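Local atomic coordinates of intramolecular trans-sialidase (Macrobdella decora, PDB entry 3SLI), a protein that probably cleaves sialic acid from sialoglycoconjugates by intramolecular transfer, releasing 2,7-anhydro-Neu5Ac. Residues G37-S42 / S53-G58. Numbering follows the deposited sequence.
Sequences GTIILS and SLFSVG
Leu41 and Leu54 meet where one methyl branch of Leu41 is laid against the root of the other side chain: CD1 of Leu41 lies 3.7 Å from CB of Leu54 and 4.0 Å from its CG, the two side chains approaching aslant. Leu41 carries CG between its backbone N and carbonyl carbon (chi1 65°), and from there CD1 reaches across to segment 53-58. The same methyl skirts the base of Phe55, at 4.5 Å from its CB. Further along, Ile39 and Phe55 cross at about a right angle, CG1 of Ile39 coming obliquely to ring atom CE2 of Phe55 at 4.1 Å. These are apolar contacts between two layers of a beta sandwich, the concanavalin-like fold of the N-terminal sialidase domain: strand 37-45 pairs with strands 107-118 and 170-178 in one sheet, while strand 51-58 belongs to the other, and no hydrogen bond joins the two segments. Leu54 and Phe55 together lie opposite the single residue Ile71 on the neighbouring strand 67-74, a classic beta bulge, and both also turn their CB atoms toward strand 37-45, so two consecutive residues serve the interface. With CG anti to the backbone N (chi1 171°), the Phe55 ring extends from the bulge to Ile39. Val113 touches both leucines, and Ile175 touches Leu41 and Phe55, continuing the buried apolar layer.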
ATOM      1  N   GLY A  37       3.888  10.442 -33.573  1.00 15.25           N
ATOM      2  CA  GLY A  37       5.266  10.087 -33.292  1.00 12.74           C
ATOM      3  C   GLY A  37       5.532   9.465 -31.938  1.00 15.31           C
ATOM      4  O   GLY A  37       4.608   9.130 -31.199  1.00 15.48           O
ATOM      5  N   THR A  38       6.811   9.337 -31.604  1.00 15.34           N
ATOM      6  CA  THR A  38       7.231   8.753 -30.337  1.00 15.60           C
ATOM      7  C   THR A  38       8.443   9.509 -29.809  1.00 14.43           C
ATOM      8  O   THR A  38       9.344   9.855 -30.571  1.00 12.45           O
ATOM      9  CB  THR A  38       7.650   7.262 -30.508  1.00 15.26           C
ATOM     10  OG1 THR A  38       6.629   6.542 -31.216  1.00 15.15           O
ATOM     11  CG2 THR A  38       7.858   6.608 -29.142  1.00 15.35           C
ATOM     12  N   ILE A  39       8.447   9.810 -28.516  1.00 13.71           N
ATOM     13  CA  ILE A  39       9.583  10.488 -27.907  1.00 12.33           C
ATOM     14  C   ILE A  39      10.028   9.637 -26.739  1.00 14.09           C
ATOM     15  O   ILE A  39       9.208   9.196 -25.933  1.00 12.33           O
ATOM     16  CB  ILE A  39       9.258  11.904 -27.361  1.00 13.07           C
ATOM     17  CG1 ILE A  39       8.817  12.845 -28.487  1.00 12.88           C
ATOM     18  CG2 ILE A  39      10.487  12.485 -26.672  1.00 13.55           C
ATOM     19  CD1 ILE A  39       7.324  12.904 -28.670  1.00 17.33           C
ATOM     20  N   ILE A  40      11.313   9.338 -26.694  1.00 14.88           N
ATOM     21  CA  ILE A  40      11.845   8.558 -25.598  1.00 17.91           C
ATOM     22  C   ILE A  40      13.088   9.252 -25.087  1.00 16.74           C
ATOM     23  O   ILE A  40      13.947   9.678 -25.869  1.00 15.17           O
ATOM     24  CB  ILE A  40      12.116   7.073 -25.994  1.00 20.83           C
ATOM     25  CG1 ILE A  40      12.983   6.394 -24.935  1.00 18.05           C
ATOM     26  CG2 ILE A  40      12.740   6.974 -27.362  1.00 23.30           C
ATOM     27  CD1 ILE A  40      12.708   4.938 -24.815  1.00 25.03           C
ATOM     28  N   LEU A  41      13.153   9.441 -23.776  1.00 16.31           N
ATOM     29  CA  LEU A  41      14.308  10.094 -23.203  1.00 17.94           C
ATOM     30  C   LEU A  41      14.698   9.607 -21.824  1.00 18.36           C
ATOM     31  O   LEU A  41      13.869   9.118 -21.051  1.00 16.01           O
ATOM     32  CB  LEU A  41      14.161  11.621 -23.220  1.00 24.20           C
ATOM     33  CG  LEU A  41      13.127  12.424 -22.435  1.00 24.30           C
ATOM     34  CD1 LEU A  41      13.612  13.863 -22.406  1.00 27.65           C
ATOM     35  CD2 LEU A  41      11.749  12.353 -23.075  1.00 27.02           C
ATOM     36  N   SER A  42      15.997   9.691 -21.574  1.00 17.48           N
ATOM     37  CA  SER A  42      16.623   9.297 -20.324  1.00 18.16           C
ATOM     38  C   SER A  42      17.031  10.614 -19.665  1.00 15.73           C
ATOM     39  O   SER A  42      17.644  11.458 -20.313  1.00 15.66           O
ATOM     40  CB  SER A  42      17.869   8.461 -20.652  1.00 18.12           C
ATOM     41  OG  SER A  42      18.548   8.029 -19.488  1.00 28.12           O
ATOM     42  N   SER A  53       9.630  20.506 -17.345  1.00 11.23           N
ATOM     43  CA  SER A  53       9.478  20.017 -18.716  1.00  9.30           C
ATOM     44  C   SER A  53      10.783  19.351 -19.125  1.00  8.30           C
ATOM     45  O   SER A  53      11.868  19.894 -18.897  1.00  9.58           O
ATOM     46  CB  SER A  53       9.225  21.168 -19.702  1.00  8.54           C
ATOM     47  OG  SER A  53       7.965  21.778 -19.517  1.00  9.32           O
ATOM     48  N   LEU A  54      10.667  18.167 -19.713  1.00  9.35           N
ATOM     49  CA  LEU A  54      11.815  17.413 -20.202  1.00 10.08           C
ATOM     50  C   LEU A  54      12.063  17.788 -21.673  1.00  9.08           C
ATOM     51  O   LEU A  54      13.193  18.062 -22.083  1.00  9.41           O
ATOM     52  CB  LEU A  54      11.496  15.922 -20.114  1.00  9.76           C
ATOM     53  CG  LEU A  54      11.990  15.098 -18.931  1.00 16.73           C
ATOM     54  CD1 LEU A  54      12.361  15.961 -17.751  1.00 15.06           C
ATOM     55  CD2 LEU A  54      10.950  14.060 -18.588  1.00 14.15           C
ATOM     56  N   PHE A  55      10.971  17.857 -22.431  1.00 11.93           N
ATOM     57  CA  PHE A  55      11.004  18.160 -23.861  1.00 12.82           C
ATOM     58  C   PHE A  55       9.725  18.900 -24.228  1.00 12.43           C
ATOM     59  O   PHE A  55       8.645  18.531 -23.758  1.00 13.43           O
ATOM     60  CB  PHE A  55      11.075  16.834 -24.635  1.00 11.49           C
ATOM     61  CG  PHE A  55      10.892  16.971 -26.126  1.00 12.79           C
ATOM     62  CD1 PHE A  55      11.968  17.312 -26.946  1.00 15.62           C
ATOM     63  CD2 PHE A  55       9.647  16.735 -26.713  1.00 12.97           C
ATOM     64  CE1 PHE A  55      11.809  17.414 -28.336  1.00 14.73           C
ATOM     65  CE2 PHE A  55       9.476  16.835 -28.103  1.00 13.11           C
ATOM     66  CZ  PHE A  55      10.562  17.175 -28.911  1.00 10.50           C
ATOM     67  N   SER A  56       9.843  19.925 -25.072  1.00 11.29           N
ATOM     68  CA  SER A  56       8.681  20.700 -25.511  1.00 10.17           C
ATOM     69  C   SER A  56       8.852  21.268 -26.920  1.00  8.39           C
ATOM     70  O   SER A  56       9.971  21.471 -27.399  1.00  9.58           O
ATOM     71  CB  SER A  56       8.401  21.868 -24.555  1.00  6.04           C
ATOM     72  OG  SER A  56       9.462  22.804 -24.567  1.00  8.77           O
ATOM     73  N   VAL A  57       7.724  21.535 -27.556  1.00  8.11           N
ATOM     74  CA  VAL A  57       7.674  22.107 -28.890  1.00 11.25           C
ATOM     75  C   VAL A  57       6.457  23.028 -28.838  1.00 11.47           C
ATOM     76  O   VAL A  57       5.378  22.610 -28.405  1.00 13.14           O
ATOM     77  CB  VAL A  57       7.445  21.021 -29.987  1.00 12.19           C
ATOM     78  CG1 VAL A  57       7.477  21.659 -31.378  1.00 11.19           C
ATOM     79  CG2 VAL A  57       8.503  19.932 -29.901  1.00 11.76           C
ATOM     80  N   GLY A  58       6.632  24.287 -29.215  1.00 11.04           N
ATOM     81  CA  GLY A  58       5.502  25.192 -29.188  1.00 11.16           C
ATOM     82  C   GLY A  58       5.773  26.585 -29.704  1.00 10.97           C
ATOM     83  O   GLY A  58       6.769  26.843 -30.391  1.00 12.22           O
TER